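Local coordinates for cellulosomal scaffoldin anchoring protein C (Acetivibrio cellulolyticus, PDB 4UYP) that binds, through this cohesin domain, the dockerin of the adaptor scaffoldin ScaB and so probably attaches the cellulosome to the bacterial cell surface, at residues Y122-G125 and T126-I129. Sequence-based numbering, arbitrary orientation.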
loop_
_atom_site.group_PDB
_atom_site.type_symbol
_atom_site.label_atom_id
_atom_site.label_comp_id
_atom_site.label_asym_id
_atom_site.label_seq_id
_atom_site.Cartn_x
_atom_site.Cartn_y
_atom_site.Cartn_z
ATOM N N TYR C 122 11.418 3.948 -14.579
ATOM C CA TYR C 122 12.809 3.673 -15.122
ATOM C C TYR C 122 12.995 4.377 -16.458
ATOM O O TYR C 122 12.173 4.281 -17.356
ATOM C CB TYR C 122 13.021 2.206 -15.288
ATOM C CG TYR C 122 13.303 1.498 -13.960
ATOM C CD1 TYR C 122 12.259 1.149 -13.062
ATOM C CD2 TYR C 122 14.615 1.282 -13.546
ATOM C CE1 TYR C 122 12.569 0.598 -11.846
ATOM C CE2 TYR C 122 14.892 0.764 -12.303
ATOM C CZ TYR C 122 13.879 0.400 -11.468
ATOM O OH TYR C 122 14.124 -0.124 -10.190
ATOM N N TYR C 123 14.143 5.029 -16.612
ATOM C CA TYR C 123 14.591 5.535 -17.934
ATOM C C TYR C 123 15.109 4.395 -18.836
ATOM O O TYR C 123 15.025 4.554 -20.044
ATOM C CB TYR C 123 15.871 6.350 -17.648
ATOM C CG TYR C 123 15.668 7.661 -16.915
ATOM C CD1 TYR C 123 14.896 8.709 -17.456
ATOM C CD2 TYR C 123 16.310 7.852 -15.664
ATOM C CE1 TYR C 123 14.757 9.898 -16.782
ATOM C CE2 TYR C 123 16.165 9.110 -15.015
ATOM C CZ TYR C 123 15.411 10.087 -15.602
ATOM O OH TYR C 123 15.223 11.318 -14.942
ATOM N N SER C 124 15.547 3.246 -18.249
ATOM C CA SER C 124 16.056 2.104 -19.027
ATOM C C SER C 124 16.023 0.938 -18.092
ATOM O O SER C 124 15.598 1.081 -16.915
ATOM C CB SER C 124 17.553 2.436 -19.377
ATOM O OG SER C 124 18.328 2.289 -18.171
ATOM N N GLY C 125 16.447 -0.224 -18.549
ATOM C CA GLY C 125 16.364 -1.373 -17.702
ATOM C C GLY C 125 17.176 -1.204 -16.425
ATOM O O GLY C 125 16.888 -1.970 -15.427
ATOM N N THR C 126 18.245 -0.373 -16.373
ATOM C CA THR C 126 19.028 -0.273 -15.172
ATOM C C THR C 126 19.064 1.083 -14.569
ATOM O O THR C 126 19.882 1.332 -13.607
ATOM C CB THR C 126 20.508 -0.742 -15.419
ATOM O OG1 THR C 126 21.002 0.025 -16.522
ATOM C CG2 THR C 126 20.524 -2.209 -15.787
ATOM N N ASP C 127 18.455 2.055 -15.148
ATOM C CA ASP C 127 18.536 3.408 -14.632
ATOM C C ASP C 127 17.178 3.906 -14.220
ATOM O O ASP C 127 16.276 4.182 -15.045
ATOM C CB ASP C 127 19.075 4.373 -15.703
ATOM C CG ASP C 127 20.430 4.034 -16.178
ATOM O OD1 ASP C 127 21.358 4.066 -15.389
ATOM O OD2 ASP C 127 20.541 3.785 -17.380
ATOM N N GLU C 128 17.027 4.068 -12.907
ATOM C CA GLU C 128 15.750 4.385 -12.265
ATOM C C GLU C 128 15.597 5.901 -12.215
ATOM O O GLU C 128 16.583 6.628 -11.952
ATOM C CB GLU C 128 15.684 3.775 -10.824
ATOM C CG GLU C 128 14.302 3.971 -10.174
ATOM C CD GLU C 128 14.256 3.373 -8.767
ATOM O OE1 GLU C 128 15.285 2.877 -8.244
ATOM O OE2 GLU C 128 13.137 3.315 -8.258
ATOM N N ILE C 129 14.362 6.389 -12.347
ATOM C CA ILE C 129 14.003 7.772 -12.035
ATOM C C ILE C 129 13.782 7.854 -10.534
ATOM O O ILE C 129 12.819 7.330 -9.965
ATOM C CB ILE C 129 12.714 8.198 -12.826
ATOM C CG1 ILE C 129 12.823 7.804 -14.304
ATOM C CG2 ILE C 129 12.503 9.719 -12.627
ATOM C CD1 ILE C 129 11.670 8.374 -15.181
HETATM O O HOH W 1 19.885 -0.723 -19.035
#
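Ile129 lies against one face of the Tyr123 ring. Its CG1 stands over the ring centre, 3.5 Å from the centroid and 5° off the normal, a CH-pi contact in which the two side chains cross at about a right angle. Glu128 packs on Tyr122 less centrally. These two share a face of the antiparallel hairpin, opposite Ser124 and Asp127. CG of Glu128 sits anti to its backbone N (chi1 -174°), and the extended chain runs over the Tyr122 ring. Glu128 CG is 4.0 Å from the Tyr122 centroid, offset toward the rim, and the carboxylate is turned 9° from the ring plane. Between these two packed pairs, Tyr123 N donates to Asp127 O at 2.8 Å. Tyr122 and Glu128 form a non-hydrogen-bonded pair.

The turn end is looser and more open to solvent. Here the backbone bonds between Ser124 and Asp127 are long and weak. Ser124 OG holds the turn mainly by accepting from Thr126 N at 3.2 Å. It also accepts, weakly, from Asp127 N. In one conformer of Asp127 it donates to OD2 at 2.8 Å; a second conformer exists, so this bond may not always be made. A water lies 2.8 Å from Thr126 OG1.

This hairpin tip joins the end of strand 109-122 to the short strand 127-128. Glu128 OE2 makes salt bridges to Lys50 of the ScaB chain and Lys44 of the second subunit, and Gly125 O accepts from Asn52 of ScaB, so the turn belongs to the cohesin-dockerin interface. Within the cohesin domain, Tyr122 pairs through its backbone with Tyr32 and Ala33, where strand 33-39 begins, while Ile129 packs on Pro27, Ile31 and Phe121.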